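Side-chain contacts in glycosyl hydrolase, family 8 (PDB 3REN), which probably hydrolyses alpha-glucans as an alpha-amylase built on the (alpha/alpha)6-barrel fold: residues Glu63-Met68 / Phe85-Glu90; Ile98-Glu103 / Ser108-Thr113. All blocks are in the same frame, centred on the assembly; numbering follows the deposited sequence.

Contact 1. Residues Glu63-Met68 / Phe85-Glu90; sequences ESEGLM and FDIVKE
Glu65 reaches from helix 62-74 to helix 78-89 and meets two branched side chains there, Val88 at its base and Ile87 further out. The closest approach is made by the first carbon: Glu65 CB lies 3.5 Å from Val88 CG2, the methyl that stands anti to the valine's own carbonyl carbon. Beyond it, the rest of the glutamate passes Ile87 at about a right angle, with Glu65 CD 4.1 Å from Ile87 CG2. All of this is van der Waals contact, and no hydrogen bond joins the two segments. The backbones come close enough for the valine methyl to reach the first carbon of the glutamate, with Glu65 CA 6.9 Å from Val88 CA.

The glutamate chain is not extended. A bend at chi2 (-56°) turns the carboxylate aside, across the isoleucine's CG2 methyl. Its oxygens are then held from outside the contact: OE1 is hydrogen-bonded to His84 ND1, one turn before Val88 on helix 78-89, and OE2 to the backbone N of Ile41. The buried polar end is thus satisfied at both oxygens, and these two bonds fix how the carboxylate is turned while aliphatic carbons line its stem.

The two helices are consecutive in the chain and roughly antiparallel. Leu67, on helix 62-74, packs against Leu339 and Leu343 of helix 335-346 and against Arg118 of helix 113-130. On helix 78-89, Phe85 touches Leu123 of helix 113-130 and sets its ring edge-to-face with Tyr138 of helix 133-150.

Contact 2. Residues Ile98-Glu103 / Ser108-Thr113; sequences ISWRKE and SPSSAT. With SO4 (sulfate ion), chain E.
Ser108 opens the second segment and grips the first at two points, through its backbone N and O. The N donates to Arg101 O at 2.8 Å in a nearly straight bond (N-H...O 164°). The O receives Ser99 OG at 2.6 Å, in the carbonyl plane and on a lone pair; Ser99 can deliver it because OG stands anti to its own N (chi1 178°). In the conformer described, Ser108 OG also lies between sulfate O3 (2.6 Å) and O4, and which of them takes its proton is not settled.

Sulfate O3 also receives Trp100 NE1 at 3.1 Å, from near the plane of the indole, and Arg101 NH2 at 2.7 Å. The guanidinium and the indole are layered: Trp100 CZ2 sits 3.3 Å above the centre of the Arg101 group, while Arg101 CB covers the indole. A water accepts from Arg101 NE and donates to Ser108 OG; Glu103 OE2 and sulfate O3 also lie near it, more acceptors than it has protons.

After the Pro109 bend, Ser110 O accepts the Trp100 backbone N in its carbonyl plane, and Ser110 OG lies against Trp100 CD1 at 3.3 Å. Ser111 then turns its hydroxyl back to Ile98: OG donates to Ile98 O at 2.8 Å, from 55° out of the carbonyl plane. Ala112 occupies the N-cap position of helix 113-130.

Strands 101-103 and 106-107 form a beta-hairpin, with the Ser108-Arg101 bond just beyond it. The whole belongs to a connection between helices of an (alpha/alpha)6 barrel; the sulfate, probably from the crystallisation liquor, shows that this turn can hold an anion in the crystal.

Along the chain, both helices of contact 1 come first; the polypeptide then leaves helix 78-89 and runs through contact 2 to helix 113-130. Their centres are 11 Å apart on the same side of the chain's centre, and they touch. Ile87 CG2 of contact 1 is 3.7 Å from Lys102 NZ, and Val88 O is 3.9 Å from Ile98 CD1, so residues of helix 78-89 that face Glu65 also pack against segment 98-103. Strand 101-103 in turn pairs with strand 60-61, which immediately precedes helix 62-74. Together they tie this helix pair to the start of helix 113-130.

Contact 1. Residues Glu63-Met68 / Phe85-Glu90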
ATOM      1  N   GLU A  63       7.624  -4.561   1.112  1.00 10.87           N
ATOM      2  CA  GLU A  63       6.528  -3.589   1.147  1.00 11.87           C
ATOM      3  C   GLU A  63       7.074  -2.164   0.946  1.00 11.69           C
ATOM      4  O   GLU A  63       6.575  -1.444   0.082  1.00 10.32           O
ATOM      5  CB  GLU A  63       5.723  -3.678   2.460  1.00 10.88           C
ATOM      6  CG  GLU A  63       4.644  -2.573   2.688  1.00 15.29           C
ATOM      7  CD  GLU A  63       4.055  -2.685   4.116  1.00 17.26           C
ATOM      8  OE1 GLU A  63       4.668  -2.122   5.078  1.00 15.82           O
ATOM      9  OE2 GLU A  63       3.018  -3.392   4.278  1.00 18.36           O
ATOM     10  N   SER A  64       8.041  -1.775   1.782  1.00 12.03           N
ATOM     11  CA  SER A  64       8.649  -0.438   1.735  1.00 13.15           C
ATOM     12  C   SER A  64       9.296  -0.184   0.385  1.00 13.47           C
ATOM     13  O   SER A  64       9.084   0.865  -0.247  1.00 12.61           O
ATOM     14  CB  SER A  64       9.721  -0.298   2.822  1.00 13.47           C
ATOM     15  OG  SER A  64       9.145  -0.549   4.088  1.00 14.27           O
ATOM     16  N   GLU A  65      10.081  -1.167  -0.077  1.00 12.48           N
ATOM     17  CA  GLU A  65      10.743  -1.051  -1.364  1.00 12.19           C
ATOM     18  C   GLU A  65       9.778  -0.885  -2.542  1.00 11.48           C
ATOM     19  O   GLU A  65      10.032  -0.066  -3.419  1.00 10.70           O
ATOM     20  CB  GLU A  65      11.676  -2.245  -1.599  1.00 11.84           C
ATOM     21  CG  GLU A  65      12.815  -2.249  -0.595  1.00 14.77           C
ATOM     22  CD  GLU A  65      13.625  -0.927  -0.614  1.00 16.40           C
ATOM     23  OE1 GLU A  65      13.934  -0.429  -1.716  1.00 15.84           O
ATOM     24  OE2 GLU A  65      13.943  -0.385   0.457  1.00 13.83           O
ATOM     25  N   GLY A  66       8.697  -1.677  -2.554  1.00 10.75           N
ATOM     26  CA  GLY A  66       7.668  -1.604  -3.582  1.00 10.44           C
ATOM     27  C   GLY A  66       7.009  -0.243  -3.601  1.00 10.42           C
ATOM     28  O   GLY A  66       6.763   0.300  -4.666  1.00 10.52           O
ATOM     29  N   LEU A  67       6.719   0.312  -2.426  1.00 10.23           N
ATOM     30  CA  LEU A  67       6.148   1.659  -2.332  1.00 10.92           C
ATOM     31  C   LEU A  67       7.060   2.718  -2.941  1.00 10.47           C
ATOM     32  O   LEU A  67       6.610   3.591  -3.669  1.00  9.87           O
ATOM     33  CB  LEU A  67       5.760   2.011  -0.873  1.00 10.72           C
ATOM     34  CG  LEU A  67       4.521   1.243  -0.322  1.00 11.79           C
ATOM     35  CD1 LEU A  67       4.343   1.393   1.232  1.00  9.02           C
ATOM     36  CD2 LEU A  67       3.252   1.677  -1.053  1.00  7.02           C
HETATM   37  N   MSE A  68       8.352   2.627  -2.645  1.00 10.80           N
HETATM   38  CA  MSE A  68       9.325   3.606  -3.110  1.00 11.20           C
HETATM   39  C   MSE A  68       9.511   3.487  -4.638  1.00 10.97           C
HETATM   40  O   MSE A  68       9.661   4.491  -5.316  1.00 10.97           O
HETATM   41  CB  MSE A  68      10.659   3.447  -2.347  1.00 11.46           C
HETATM   42  CG  MSE A  68      11.754   4.453  -2.765  1.00 15.15           C
HETATM   43 SE   MSE A  68      11.179   6.356  -2.699  1.00 16.63          SE
HETATM   44  CE  MSE A  68      11.436   6.721  -0.815  1.00 17.47           C
ATOM     45  N   PHE A  85      14.887  -1.098  -7.029  1.00 12.46           N
ATOM     46  CA  PHE A  85      14.769  -2.378  -7.758  1.00 13.67           C
ATOM     47  C   PHE A  85      16.007  -3.276  -7.501  1.00 13.06           C
ATOM     48  O   PHE A  85      15.865  -4.450  -7.219  1.00 13.00           O
ATOM     49  CB  PHE A  85      14.537  -2.127  -9.240  1.00 12.37           C
ATOM     50  CG  PHE A  85      14.330  -3.371 -10.056  1.00 14.72           C
ATOM     51  CD1 PHE A  85      13.641  -4.475  -9.549  1.00 16.23           C
ATOM     52  CD2 PHE A  85      14.803  -3.434 -11.359  1.00 15.69           C
ATOM     53  CE1 PHE A  85      13.449  -5.618 -10.300  1.00 14.19           C
ATOM     54  CE2 PHE A  85      14.586  -4.588 -12.124  1.00 15.93           C
ATOM     55  CZ  PHE A  85      13.911  -5.682 -11.570  1.00 11.37           C
ATOM     56  N   ASP A  86      17.218  -2.724  -7.558  1.00 13.82           N
ATOM     57  CA  ASP A  86      18.415  -3.531  -7.220  1.00 14.27           C
ATOM     58  C   ASP A  86      18.392  -4.183  -5.840  1.00 14.52           C
ATOM     59  O   ASP A  86      18.834  -5.331  -5.685  1.00 14.60           O
ATOM     60  CB  ASP A  86      19.687  -2.717  -7.339  1.00 15.10           C
ATOM     61  CG  ASP A  86      20.085  -2.468  -8.772  1.00 18.29           C
ATOM     62  OD1 ASP A  86      19.530  -3.082  -9.726  1.00 22.31           O
ATOM     63  OD2 ASP A  86      20.958  -1.622  -8.930  1.00 23.73           O
ATOM     64  N   ILE A  87      17.910  -3.458  -4.838  1.00 13.50           N
ATOM     65  CA  ILE A  87      17.673  -4.069  -3.514  1.00 13.31           C
ATOM     66  C   ILE A  87      16.629  -5.195  -3.550  1.00 13.71           C
ATOM     67  O   ILE A  87      16.816  -6.238  -2.930  1.00 14.69           O
ATOM     68  CB  ILE A  87      17.257  -2.990  -2.482  1.00 12.81           C
ATOM     69  CG1 ILE A  87      18.484  -2.128  -2.160  1.00 14.31           C
ATOM     70  CG2 ILE A  87      16.635  -3.621  -1.224  1.00  9.12           C
ATOM     71  CD1 ILE A  87      18.145  -0.688  -1.759  1.00 16.08           C
ATOM     72  N   VAL A  88      15.520  -4.982  -4.262  1.00 12.82           N
ATOM     73  CA  VAL A  88      14.487  -6.018  -4.397  1.00 12.13           C
ATOM     74  C   VAL A  88      15.021  -7.313  -5.076  1.00 12.82           C
ATOM     75  O   VAL A  88      14.719  -8.439  -4.648  1.00 11.42           O
ATOM     76  CB  VAL A  88      13.270  -5.421  -5.152  1.00 11.56           C
ATOM     77  CG1 VAL A  88      12.391  -6.471  -5.721  1.00 10.89           C
ATOM     78  CG2 VAL A  88      12.486  -4.527  -4.178  1.00 11.44           C
ATOM     79  N   LYS A  89      15.805  -7.148  -6.135  1.00 13.50           N
ATOM     80  CA  LYS A  89      16.311  -8.325  -6.866  1.00 14.91           C
ATOM     81  C   LYS A  89      17.034  -9.245  -5.894  1.00 14.42           C
ATOM     82  O   LYS A  89      16.871 -10.461  -5.983  1.00 14.92           O
ATOM     83  CB  LYS A  89      17.220  -7.931  -8.038  1.00 14.55           C
ATOM     84  CG  LYS A  89      16.423  -7.187  -9.130  1.00 18.05           C
ATOM     85  CD  LYS A  89      17.060  -7.240 -10.491  1.00 23.83           C
ATOM     86  CE  LYS A  89      18.213  -6.301 -10.671  1.00 27.30           C
ATOM     87  NZ  LYS A  89      18.791  -6.458 -12.074  1.00 28.29           N
ATOM     88  N   GLU A  90      17.778  -8.662  -4.947  1.00 14.22           N
ATOM     89  CA  GLU A  90      18.527  -9.446  -3.964  1.00 14.53           C
ATOM     90  C   GLU A  90      17.643 -10.076  -2.898  1.00 13.56           C
ATOM     91  O   GLU A  90      18.085 -10.948  -2.134  1.00 12.29           O
ATOM     92  CB  GLU A  90      19.692  -8.637  -3.335  1.00 15.74           C
ATOM     93  CG  GLU A  90      20.770  -8.188  -4.377  1.00 20.77           C
ATOM     94  CD  GLU A  90      21.269  -9.329  -5.272  1.00 28.69           C
ATOM     95  OE1 GLU A  90      21.258  -9.169  -6.526  1.00 33.95           O
ATOM     96  OE2 GLU A  90      21.674 -10.391  -4.735  1.00 29.70           O
TER

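Contact 2. Residues Ile98-Glu103 / Ser108-Thr113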
ATOM      1  N   ILE A  98       9.613 -12.430  -4.157  1.00 13.36           N
ATOM      2  CA  ILE A  98      10.365 -11.529  -3.312  1.00 11.92           C
ATOM      3  C   ILE A  98      10.035 -11.788  -1.853  1.00 12.03           C
ATOM      4  O   ILE A  98       8.875 -11.931  -1.483  1.00 11.04           O
ATOM      5  CB  ILE A  98      10.066 -10.068  -3.656  1.00 12.55           C
ATOM      6  CG1 ILE A  98      10.181  -9.819  -5.177  1.00 13.76           C
ATOM      7  CG2 ILE A  98      10.955  -9.134  -2.831  1.00  8.48           C
ATOM      8  CD1 ILE A  98      11.536 -10.403  -5.854  1.00 13.64           C
ATOM      9  N   SER A  99      11.075 -11.813  -1.038  1.00 10.90           N
ATOM     10  CA  SER A  99      10.972 -12.082   0.377  1.00 11.70           C
ATOM     11  C   SER A  99      10.171 -10.943   0.998  1.00 12.49           C
ATOM     12  O   SER A  99      10.283  -9.804   0.535  1.00 13.25           O
ATOM     13  CB  SER A  99      12.362 -12.061   0.977  1.00 10.99           C
ATOM     14  OG  SER A  99      12.325 -12.266   2.377  1.00 12.70           O
ATOM     15  N   TRP A 100       9.403 -11.216   2.056  1.00 10.92           N
ATOM     16  CA  TRP A 100       8.690 -10.135   2.742  1.00 11.98           C
ATOM     17  C   TRP A 100       9.616  -9.189   3.494  1.00 12.04           C
ATOM     18  O   TRP A 100       9.301  -7.999   3.632  1.00 11.72           O
ATOM     19  CB  TRP A 100       7.519 -10.630   3.649  1.00 11.63           C
ATOM     20  CG  TRP A 100       7.894 -10.958   5.019  1.00 13.33           C
ATOM     21  CD1 TRP A 100       8.592 -12.054   5.418  1.00 17.75           C
ATOM     22  CD2 TRP A 100       7.568 -10.228   6.228  1.00 12.45           C
ATOM     23  NE1 TRP A 100       8.761 -12.058   6.812  1.00 15.45           N
ATOM     24  CE2 TRP A 100       8.159 -10.943   7.327  1.00 13.49           C
ATOM     25  CE3 TRP A 100       6.853  -9.052   6.493  1.00 15.31           C
ATOM     26  CZ2 TRP A 100       8.051 -10.515   8.666  1.00 14.41           C
ATOM     27  CZ3 TRP A 100       6.756  -8.605   7.845  1.00 14.68           C
ATOM     28  CH2 TRP A 100       7.355  -9.337   8.907  1.00 14.47           C
ATOM     29  N   ARG A 101      10.762  -9.690   3.953  1.00 12.32           N
ATOM     30  CA  ARG A 101      11.605  -8.890   4.846  1.00 13.58           C
ATOM     31  C   ARG A 101      13.031  -9.391   4.863  1.00 13.62           C
ATOM     32  O   ARG A 101      13.230 -10.584   4.801  1.00 13.79           O
ATOM     33  CB  ARG A 101      11.063  -8.959   6.287  1.00 13.11           C
ATOM     34  CG  ARG A 101      11.944  -8.209   7.316  1.00 15.94           C
ATOM     35  CD  ARG A 101      11.245  -8.088   8.703  1.00 18.10           C
ATOM     36  NE  ARG A 101      11.184  -9.417   9.315  1.00 18.72           N
ATOM     37  CZ  ARG A 101      10.721  -9.676  10.529  1.00 22.33           C
ATOM     38  NH1 ARG A 101      10.280  -8.693  11.308  1.00 21.26           N
ATOM     39  NH2 ARG A 101      10.703 -10.935  10.957  1.00 25.50           N
ATOM     40  N   LYS A 102      14.008  -8.481   4.985  1.00 14.39           N
ATOM     41  CA  LYS A 102      15.398  -8.872   5.276  1.00 14.85           C
ATOM     42  C   LYS A 102      15.889  -8.186   6.542  1.00 16.11           C
ATOM     43  O   LYS A 102      15.386  -7.147   6.934  1.00 15.42           O
ATOM     44  CB  LYS A 102      16.367  -8.635   4.100  1.00 15.15           C
ATOM     45  CG  LYS A 102      16.401  -7.212   3.558  1.00 15.36           C
ATOM     46  CD  LYS A 102      17.632  -6.919   2.648  1.00 14.03           C
ATOM     47  CE  LYS A 102      17.735  -5.385   2.371  1.00 13.11           C
ATOM     48  NZ  LYS A 102      18.852  -5.026   1.404  1.00 12.22           N
ATOM     49  N   GLU A 103      16.840  -8.824   7.206  1.00 18.36           N
ATOM     50  CA  GLU A 103      17.583  -8.221   8.304  1.00 21.40           C
ATOM     51  C   GLU A 103      19.061  -8.379   7.942  1.00 21.35           C
ATOM     52  O   GLU A 103      19.532  -9.505   7.810  1.00 22.13           O
ATOM     53  CB  GLU A 103      17.340  -8.981   9.601  1.00 22.30           C
ATOM     54  CG  GLU A 103      15.891  -9.049  10.080  1.00 28.36           C
ATOM     55  CD  GLU A 103      15.718  -9.978  11.287  1.00 33.56           C
ATOM     56  OE1 GLU A 103      16.479  -9.812  12.288  1.00 33.36           O
ATOM     57  OE2 GLU A 103      14.823 -10.871  11.215  1.00 35.90           O
ATOM     58  N   SER A 108      13.892 -13.351   4.692  1.00 16.49           N
ATOM     59  CA  SER A 108      12.922 -14.282   5.245  0.50 17.10           C
ATOM     60  C   SER A 108      12.471 -15.228   4.151  1.00 16.68           C
ATOM     61  O   SER A 108      12.319 -14.805   2.998  1.00 16.66           O
ATOM     62  CB  SER A 108      11.710 -13.540   5.785  0.50 17.28           C
ATOM     63  OG  SER A 108      12.059 -12.831   6.947  0.50 20.52           O
ATOM     64  N   PRO A 109      12.274 -16.522   4.495  1.00 17.30           N
ATOM     65  CA  PRO A 109      11.827 -17.493   3.488  1.00 17.61           C
ATOM     66  C   PRO A 109      10.354 -17.352   3.138  1.00 17.60           C
ATOM     67  O   PRO A 109       9.817 -18.138   2.364  1.00 19.50           O
ATOM     68  CB  PRO A 109      12.080 -18.851   4.167  1.00 18.00           C
ATOM     69  CG  PRO A 109      12.010 -18.567   5.629  1.00 17.55           C
ATOM     70  CD  PRO A 109      12.595 -17.183   5.785  1.00 17.70           C
ATOM     71  N   SER A 110       9.694 -16.328   3.645  1.00 17.54           N
ATOM     72  CA  SER A 110       8.285 -16.197   3.337  1.00 16.73           C
ATOM     73  C   SER A 110       7.984 -14.909   2.572  1.00 16.50           C
ATOM     74  O   SER A 110       8.797 -13.949   2.584  1.00 15.48           O
ATOM     75  CB  SER A 110       7.468 -16.335   4.617  1.00 17.69           C
ATOM     76  OG  SER A 110       7.655 -15.178   5.361  1.00 20.55           O
ATOM     77  N   SER A 111       6.825 -14.922   1.917  1.00 14.27           N
ATOM     78  CA  SER A 111       6.367 -13.875   1.021  1.00 14.16           C
ATOM     79  C   SER A 111       4.869 -13.563   1.271  1.00 14.05           C
ATOM     80  O   SER A 111       4.142 -14.446   1.708  1.00 13.99           O
ATOM     81  CB  SER A 111       6.514 -14.353  -0.413  1.00 12.73           C
ATOM     82  OG  SER A 111       7.873 -14.457  -0.743  1.00 11.14           O
ATOM     83  N   ALA A 112       4.437 -12.342   0.959  1.00 12.79           N
ATOM     84  CA  ALA A 112       3.016 -11.946   1.007  1.00 12.51           C
ATOM     85  C   ALA A 112       2.606 -11.516  -0.409  1.00 12.45           C
ATOM     86  O   ALA A 112       3.267 -10.677  -0.998  1.00 13.20           O
ATOM     87  CB  ALA A 112       2.850 -10.759   1.970  1.00 11.65           C
ATOM     88  N   THR A 113       1.509 -12.058  -0.935  1.00 12.43           N
ATOM     89  CA  THR A 113       1.024 -11.769  -2.279  1.00 12.09           C
ATOM     90  C   THR A 113       0.928 -10.265  -2.590  1.00 12.64           C
ATOM     91  O   THR A 113       1.263  -9.811  -3.703  1.00 12.08           O
ATOM     92  CB  THR A 113      -0.302 -12.498  -2.480  1.00 12.18           C
ATOM     93  OG1 THR A 113      -0.049 -13.910  -2.535  1.00 16.64           O
ATOM     94  CG2 THR A 113      -1.022 -12.090  -3.765  1.00 12.96           C
TER
HETATM   95  S   SO4 E   2      10.738 -14.356   9.355  1.00 50.76           S
HETATM   96  O1  SO4 E   2      10.865 -14.578  10.788  1.00 52.95           O
HETATM   97  O2  SO4 E   2       9.600 -15.070   8.786  1.00 52.50           O
HETATM   98  O3  SO4 E   2      10.553 -12.932   9.124  1.00 51.96           O
HETATM   99  O4  SO4 E   2      11.970 -14.841   8.746  1.00 52.47           O
HETATM  100  O   HOH W   1      13.402 -11.420   8.670  1.00 28.81           O